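Local coordinates for protein ICChI, a glycosylated chitinase (Ipomoea carnea, PDB 6IDN) that has chitinase and lysozyme activity, probably hydrolysing beta-1,4 links in chitin as a family 18 glycoside hydrolase, at residues E2-E13 with G251-D261. Numbering follows the deposited sequence.
Sequences EIAIYWGQDGGE and GGVMLWSKYYD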
ATOM      1  N   GLU A   2      -0.771  14.067   0.391  1.00 19.67           N
ATOM      2  CA  GLU A   2      -1.805  13.138  -0.042  1.00 18.65           C
ATOM      3  C   GLU A   2      -2.170  12.197   1.101  1.00 20.72           C
ATOM      4  O   GLU A   2      -1.408  12.012   2.052  1.00 19.70           O
ATOM      5  CB  GLU A   2      -1.338  12.311  -1.249  1.00 20.26           C
ATOM      6  CG  GLU A   2      -1.143  13.128  -2.513  1.00 22.89           C
ATOM      7  CD  GLU A   2      -0.766  12.264  -3.705  1.00 28.02           C
ATOM      8  OE1 GLU A   2       0.224  11.517  -3.619  1.00 28.73           O
ATOM      9  OE2 GLU A   2      -1.451  12.356  -4.736  1.00 33.21           O
ATOM     10  N   ILE A   3      -3.349  11.593   0.996  1.00 19.99           N
ATOM     11  CA  ILE A   3      -3.752  10.509   1.884  1.00 19.65           C
ATOM     12  C   ILE A   3      -3.942   9.249   1.054  1.00 22.20           C
ATOM     13  O   ILE A   3      -4.649   9.268   0.042  1.00 22.16           O
ATOM     14  CB  ILE A   3      -5.033  10.844   2.668  1.00 21.22           C
ATOM     15  CG1 ILE A   3      -4.786  12.047   3.572  1.00 21.77           C
ATOM     16  CG2 ILE A   3      -5.474   9.633   3.478  1.00 22.27           C
ATOM     17  CD1 ILE A   3      -5.988  12.444   4.414  1.00 25.06           C
ATOM     18  N   ALA A   4      -3.304   8.163   1.483  1.00 17.06           N
ATOM     19  CA  ALA A   4      -3.508   6.837   0.917  1.00 16.96           C
ATOM     20  C   ALA A   4      -4.273   6.000   1.925  1.00 18.15           C
ATOM     21  O   ALA A   4      -4.079   6.149   3.132  1.00 18.76           O
ATOM     22  CB  ALA A   4      -2.178   6.139   0.598  1.00 17.54           C
ATOM     23  N   ILE A   5      -5.139   5.116   1.441  1.00 18.65           N
ATOM     24  CA  ILE A   5      -5.887   4.256   2.348  1.00 19.47           C
ATOM     25  C   ILE A   5      -5.989   2.863   1.755  1.00 18.39           C
ATOM     26  O   ILE A   5      -6.021   2.688   0.535  1.00 20.08           O
ATOM     27  CB  ILE A   5      -7.293   4.810   2.667  1.00 24.07           C
ATOM     28  CG1 ILE A   5      -7.844   4.103   3.915  1.00 22.04           C
ATOM     29  CG2 ILE A   5      -8.229   4.647   1.461  1.00 25.96           C
ATOM     30  CD1 ILE A   5      -8.766   4.941   4.755  1.00 23.47           C
ATOM     31  N   TYR A   6      -6.056   1.866   2.642  1.00 17.59           N
ATOM     32  CA  TYR A   6      -6.294   0.482   2.250  1.00 16.60           C
ATOM     33  C   TYR A   6      -7.786   0.172   2.195  1.00 18.70           C
ATOM     34  O   TYR A   6      -8.551   0.539   3.093  1.00 20.57           O
ATOM     35  CB  TYR A   6      -5.605  -0.480   3.220  1.00 18.49           C
ATOM     36  CG  TYR A   6      -4.123  -0.592   2.960  1.00 19.26           C
ATOM     37  CD1 TYR A   6      -3.238   0.335   3.495  1.00 17.16           C
ATOM     38  CD2 TYR A   6      -3.606  -1.623   2.185  1.00 16.54           C
ATOM     39  CE1 TYR A   6      -1.889   0.256   3.243  1.00 16.78           C
ATOM     40  CE2 TYR A   6      -2.244  -1.722   1.937  1.00 17.22           C
ATOM     41  CZ  TYR A   6      -1.396  -0.772   2.474  1.00 17.18           C
ATOM     42  OH  TYR A   6      -0.044  -0.838   2.227  1.00 16.99           O
ATOM     43  N   TRP A   7      -8.176  -0.541   1.147  1.00 18.78           N
ATOM     44  CA  TRP A   7      -9.548  -0.983   0.968  1.00 18.99           C
ATOM     45  C   TRP A   7      -9.527  -2.438   0.529  1.00 21.69           C
ATOM     46  O   TRP A   7      -8.596  -2.882  -0.149  1.00 19.98           O
ATOM     47  CB  TRP A   7     -10.278  -0.111  -0.063  1.00 23.03           C
ATOM     48  CG  TRP A   7     -11.678  -0.547  -0.420  1.00 23.39           C
ATOM     49  CD1 TRP A   7     -12.832  -0.060   0.103  1.00 23.14           C
ATOM     50  CD2 TRP A   7     -12.067  -1.526  -1.406  1.00 24.43           C
ATOM     51  NE1 TRP A   7     -13.926  -0.677  -0.481  1.00 24.97           N
ATOM     52  CE2 TRP A   7     -13.474  -1.581  -1.409  1.00 29.92           C
ATOM     53  CE3 TRP A   7     -11.358  -2.360  -2.279  1.00 27.71           C
ATOM     54  CZ2 TRP A   7     -14.179  -2.436  -2.244  1.00 32.15           C
ATOM     55  CZ3 TRP A   7     -12.061  -3.210  -3.106  1.00 26.93           C
ATOM     56  CH2 TRP A   7     -13.456  -3.240  -3.085  1.00 27.90           C
ATOM     57  N   GLY A   8     -10.544  -3.185   0.949  1.00 23.09           N
ATOM     58  CA  GLY A   8     -10.701  -4.551   0.491  1.00 23.52           C
ATOM     59  C   GLY A   8     -10.928  -5.574   1.585  1.00 26.60           C
ATOM     60  O   GLY A   8     -11.480  -6.645   1.322  1.00 26.81           O
ATOM     61  N   GLN A   9     -10.513  -5.271   2.816  1.00 26.34           N
ATOM     62  CA  GLN A   9     -10.434  -6.291   3.850  1.00 25.37           C
ATOM     63  C   GLN A   9     -11.585  -6.237   4.851  1.00 27.12           C
ATOM     64  O   GLN A   9     -11.513  -6.893   5.898  1.00 29.87           O
ATOM     65  CB  GLN A   9      -9.085  -6.200   4.565  1.00 23.99           C
ATOM     66  CG  GLN A   9      -7.918  -6.720   3.725  1.00 24.16           C
ATOM     67  CD  GLN A   9      -8.127  -8.158   3.317  1.00 27.99           C
ATOM     68  OE1 GLN A   9      -8.151  -9.054   4.167  1.00 31.15           O
ATOM     69  NE2 GLN A   9      -8.323  -8.395   2.013  1.00 24.33           N
ATOM     70  N   ASP A  10     -12.661  -5.514   4.542  1.00 30.06           N
ATOM     71  CA  ASP A  10     -13.899  -5.635   5.308  1.00 28.84           C
ATOM     72  C   ASP A  10     -15.071  -5.263   4.410  1.00 28.61           C
ATOM     73  O   ASP A  10     -15.174  -4.117   3.961  1.00 32.03           O
ATOM     74  CB  ASP A  10     -13.868  -4.758   6.566  1.00 29.25           C
ATOM     75  CG  ASP A  10     -14.928  -5.161   7.573  1.00 42.40           C
ATOM     76  OD1 ASP A  10     -16.125  -5.177   7.206  1.00 40.77           O
ATOM     77  OD2 ASP A  10     -14.567  -5.464   8.733  1.00 43.94           O
ATOM     78  N   GLY A  11     -15.950  -6.235   4.144  1.00 30.41           N
ATOM     79  CA  GLY A  11     -17.047  -6.036   3.208  1.00 32.97           C
ATOM     80  C   GLY A  11     -18.012  -4.931   3.590  1.00 37.65           C
ATOM     81  O   GLY A  11     -18.743  -4.433   2.728  1.00 37.16           O
ATOM     82  N   GLY A  12     -18.029  -4.530   4.857  1.00 35.96           N
ATOM     83  CA  GLY A  12     -18.865  -3.437   5.307  1.00 34.76           C
ATOM     84  C   GLY A  12     -18.240  -2.059   5.268  1.00 39.27           C
ATOM     85  O   GLY A  12     -18.871  -1.094   5.715  1.00 39.02           O
ATOM     86  N   GLU A  13     -17.023  -1.922   4.741  1.00 31.35           N
ATOM     87  CA  GLU A  13     -16.365  -0.620   4.728  1.00 29.48           C
ATOM     88  C   GLU A  13     -16.864   0.290   3.617  1.00 37.15           C
ATOM     89  O   GLU A  13     -16.362   1.410   3.484  1.00 30.02           O
ATOM     90  CB  GLU A  13     -14.850  -0.790   4.609  1.00 27.02           C
ATOM     91  CG  GLU A  13     -14.371  -1.211   3.227  1.00 29.88           C
ATOM     92  CD  GLU A  13     -13.037  -1.908   3.291  1.00 32.29           C
ATOM     93  OE1 GLU A  13     -12.214  -1.514   4.145  1.00 29.73           O
ATOM     94  OE2 GLU A  13     -12.804  -2.849   2.497  1.00 26.71           O
ATOM     95  N   GLY A 251       5.424  12.940   1.644  1.00 16.11           N
ATOM     96  CA  GLY A 251       4.343  12.764   0.692  1.00 18.28           C
ATOM     97  C   GLY A 251       2.946  12.770   1.275  1.00 18.01           C
ATOM     98  O   GLY A 251       1.967  12.955   0.541  1.00 20.19           O
ATOM     99  N   GLY A 252       2.827  12.554   2.582  1.00 15.64           N
ATOM    100  CA  GLY A 252       1.516  12.549   3.203  1.00 16.63           C
ATOM    101  C   GLY A 252       1.370  11.480   4.258  1.00 17.62           C
ATOM    102  O   GLY A 252       2.365  11.068   4.862  1.00 15.14           O
ATOM    103  N   VAL A 253       0.137  11.014   4.456  1.00 17.92           N
ATOM    104  CA  VAL A 253      -0.225  10.031   5.475  1.00 14.06           C
ATOM    105  C   VAL A 253      -0.908   8.853   4.790  1.00 16.77           C
ATOM    106  O   VAL A 253      -1.739   9.042   3.898  1.00 16.50           O
ATOM    107  CB  VAL A 253      -1.166  10.656   6.529  1.00 15.23           C
ATOM    108  CG1 VAL A 253      -1.790   9.588   7.450  1.00 17.64           C
ATOM    109  CG2 VAL A 253      -0.441  11.734   7.330  1.00 15.62           C
ATOM    110  N   MET A 254      -0.564   7.638   5.212  1.00 13.52           N
ATOM    111  CA  MET A 254      -1.277   6.435   4.804  1.00 14.45           C
ATOM    112  C   MET A 254      -2.089   5.935   5.987  1.00 17.46           C
ATOM    113  O   MET A 254      -1.652   6.035   7.135  1.00 16.89           O
ATOM    114  CB  MET A 254      -0.311   5.344   4.315  1.00 14.32           C
ATOM    115  CG  MET A 254      -0.965   3.984   4.009  1.00 15.76           C
ATOM    116  SD  MET A 254      -1.214   2.975   5.512  1.00 17.77           S
ATOM    117  CE  MET A 254       0.383   2.179   5.664  1.00 15.02           C
ATOM    118  N   LEU A 255      -3.284   5.423   5.713  1.00 15.77           N
ATOM    119  CA  LEU A 255      -4.180   4.992   6.772  1.00 16.98           C
ATOM    120  C   LEU A 255      -4.561   3.532   6.590  1.00 19.05           C
ATOM    121  O   LEU A 255      -5.002   3.121   5.512  1.00 20.80           O
ATOM    122  CB  LEU A 255      -5.447   5.851   6.804  1.00 17.51           C
ATOM    123  CG  LEU A 255      -5.231   7.306   7.208  1.00 17.79           C
ATOM    124  CD1 LEU A 255      -6.557   8.068   7.080  1.00 21.16           C
ATOM    125  CD2 LEU A 255      -4.721   7.386   8.623  1.00 19.09           C
ATOM    126  N   TRP A 256      -4.414   2.763   7.660  1.00 17.63           N
ATOM    127  CA  TRP A 256      -5.012   1.440   7.786  1.00 19.79           C
ATOM    128  C   TRP A 256      -6.222   1.586   8.705  1.00 18.81           C
ATOM    129  O   TRP A 256      -6.051   1.849   9.895  1.00 20.06           O
ATOM    130  CB  TRP A 256      -3.990   0.475   8.385  1.00 20.15           C
ATOM    131  CG  TRP A 256      -4.563  -0.866   8.640  1.00 19.30           C
ATOM    132  CD1 TRP A 256      -4.967  -1.376   9.848  1.00 20.45           C
ATOM    133  CD2 TRP A 256      -4.833  -1.875   7.665  1.00 18.32           C
ATOM    134  NE1 TRP A 256      -5.468  -2.649   9.676  1.00 22.57           N
ATOM    135  CE2 TRP A 256      -5.396  -2.978   8.348  1.00 21.93           C
ATOM    136  CE3 TRP A 256      -4.638  -1.965   6.281  1.00 21.38           C
ATOM    137  CZ2 TRP A 256      -5.766  -4.152   7.693  1.00 27.36           C
ATOM    138  CZ3 TRP A 256      -5.025  -3.130   5.632  1.00 25.74           C
ATOM    139  CH2 TRP A 256      -5.571  -4.206   6.338  1.00 29.22           C
ATOM    140  N   SER A 257      -7.456   1.438   8.193  1.00 17.88           N
ATOM    141  CA  SER A 257      -7.872   1.132   6.821  1.00 18.49           C
ATOM    142  C   SER A 257      -9.228   1.827   6.613  1.00 23.16           C
ATOM    143  O   SER A 257      -9.730   2.478   7.523  1.00 22.35           O
ATOM    144  CB  SER A 257      -8.004  -0.371   6.614  1.00 23.01           C
ATOM    145  OG  SER A 257      -9.144  -0.856   7.328  1.00 26.14           O
ATOM    146  N   LYS A 258      -9.840   1.668   5.436  1.00 20.75           N
ATOM    147  CA  LYS A 258     -11.119   2.331   5.183  1.00 24.50           C
ATOM    148  C   LYS A 258     -12.166   1.940   6.224  1.00 30.73           C
ATOM    149  O   LYS A 258     -12.961   2.783   6.664  1.00 25.26           O
ATOM    150  CB  LYS A 258     -11.614   2.001   3.772  1.00 24.48           C
ATOM    151  CG  LYS A 258     -13.029   2.516   3.448  1.00 27.40           C
ATOM    152  CD  LYS A 258     -13.132   4.037   3.591  1.00 27.01           C
ATOM    153  CE  LYS A 258     -14.497   4.551   3.100  1.00 30.72           C
ATOM    154  NZ  LYS A 258     -15.629   4.061   3.931  1.00 33.21           N
ATOM    155  N   TYR A 259     -12.163   0.672   6.645  1.00 24.00           N
ATOM    156  CA  TYR A 259     -13.186   0.193   7.571  1.00 26.05           C
ATOM    157  C   TYR A 259     -13.174   0.966   8.883  1.00 25.35           C
ATOM    158  O   TYR A 259     -14.229   1.135   9.505  1.00 29.24           O
ATOM    159  CB  TYR A 259     -12.999  -1.299   7.848  1.00 26.86           C
ATOM    160  CG  TYR A 259     -14.016  -1.854   8.824  1.00 30.96           C
ATOM    161  CD1 TYR A 259     -15.338  -2.032   8.441  1.00 32.79           C
ATOM    162  CD2 TYR A 259     -13.655  -2.193  10.122  1.00 37.03           C
ATOM    163  CE1 TYR A 259     -16.277  -2.535   9.325  1.00 35.80           C
ATOM    164  CE2 TYR A 259     -14.592  -2.695  11.017  1.00 36.65           C
ATOM    165  CZ  TYR A 259     -15.895  -2.865  10.611  1.00 35.56           C
ATOM    166  OH  TYR A 259     -16.829  -3.366  11.493  1.00 43.46           O
ATOM    167  N   TYR A 260     -12.005   1.445   9.308  1.00 23.37           N
ATOM    168  CA  TYR A 260     -11.842   2.119  10.591  1.00 26.43           C
ATOM    169  C   TYR A 260     -11.823   3.634  10.476  1.00 26.48           C
ATOM    170  O   TYR A 260     -11.716   4.316  11.502  1.00 27.49           O
ATOM    171  CB  TYR A 260     -10.555   1.640  11.279  1.00 26.03           C
ATOM    172  CG  TYR A 260     -10.582   0.155  11.570  1.00 23.68           C
ATOM    173  CD1 TYR A 260     -11.348  -0.351  12.610  1.00 27.58           C
ATOM    174  CD2 TYR A 260      -9.873  -0.742  10.781  1.00 23.35           C
ATOM    175  CE1 TYR A 260     -11.390  -1.709  12.868  1.00 32.39           C
ATOM    176  CE2 TYR A 260      -9.916  -2.112  11.031  1.00 27.69           C
ATOM    177  CZ  TYR A 260     -10.668  -2.583  12.079  1.00 32.92           C
ATOM    178  OH  TYR A 260     -10.724  -3.938  12.341  1.00 34.13           O
ATOM    179  N   ASP A 261     -11.931   4.173   9.263  1.00 22.40           N
ATOM    180  CA  ASP A 261     -11.818   5.611   9.021  1.00 22.63           C
ATOM    181  C   ASP A 261     -13.214   6.227   8.939  1.00 24.81           C
ATOM    182  O   ASP A 261     -13.717   6.567   7.869  1.00 33.64           O
ATOM    183  CB  ASP A 261     -11.008   5.864   7.746  1.00 24.60           C
ATOM    184  CG  ASP A 261     -10.714   7.336   7.521  1.00 29.19           C
ATOM    185  OD1 ASP A 261     -10.803   8.116   8.496  1.00 26.82           O
ATOM    186  OD2 ASP A 261     -10.415   7.714   6.366  1.00 26.17           O
TER
HETATM  187  O   HOH W   1       2.347  12.791  -2.212  1.00 25.93           O
HETATM  188  O   HOH W   2     -11.542  -5.492  10.053  1.00 35.38           O
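Tyr6 and Trp256 form an offset edge-to-face pair, the edge of the indole turned toward the phenol face with ring planes 64° apart. The closest touch is Tyr6 CB to Trp256 CE3, 3.5 Å. Trp256 starts off away from strand 2-7; its CG stands anti to the backbone N, and chi2 of -102° turns the six-membered ring back onto the tyrosine. At the rim of the Tyr6 ring, nearly in its plane, Met254 makes a Met-aromatic contact, SD lying 3.6 Å from Tyr6 CE1; the bend at chi2 brings the sulfur there. The phenol OH is hydrogen-bonded to Asp123, an aspartate that fits the family 18 DxDxE motif, so this end of the contact probably borders the active site.

Beneath these side chains, strands 2-7 and 251-256 run parallel, the first and last strands of the TIM barrel. Their ladder goes from Glu2 N to Gly251 O up to a weak bond of 3.3 Å from Tyr6 N to Leu255 O. A cis peptide before Ser257 then turns the chain, and Lys258 N picks up Tyr6 O at 2.9 Å. On the opposite face of the sheet from Met254, Ile5 CD1 packs 4.0 Å from Leu255 CB.

Past the strand ends, the Asp10 carboxylate lies flat on Tyr259, planes 7° apart, with OD2 over the ring centre. An Asx turn, Gly12 N to Asp10 OD1 by the anti lone pair, steadies that carboxylate. Lys258, bent at chi2 and chi4, sends NZ to Glu13 O at 2.8 Å, while Glu13 OE2 accepts from Gly8 N and from His49.

Sequence-distant ends thus close the barrel by backbone bonds, and the ammonium grips a carbonyl rather than the Glu13 carboxylate, whose charge is probably eased by Gly8 and His49.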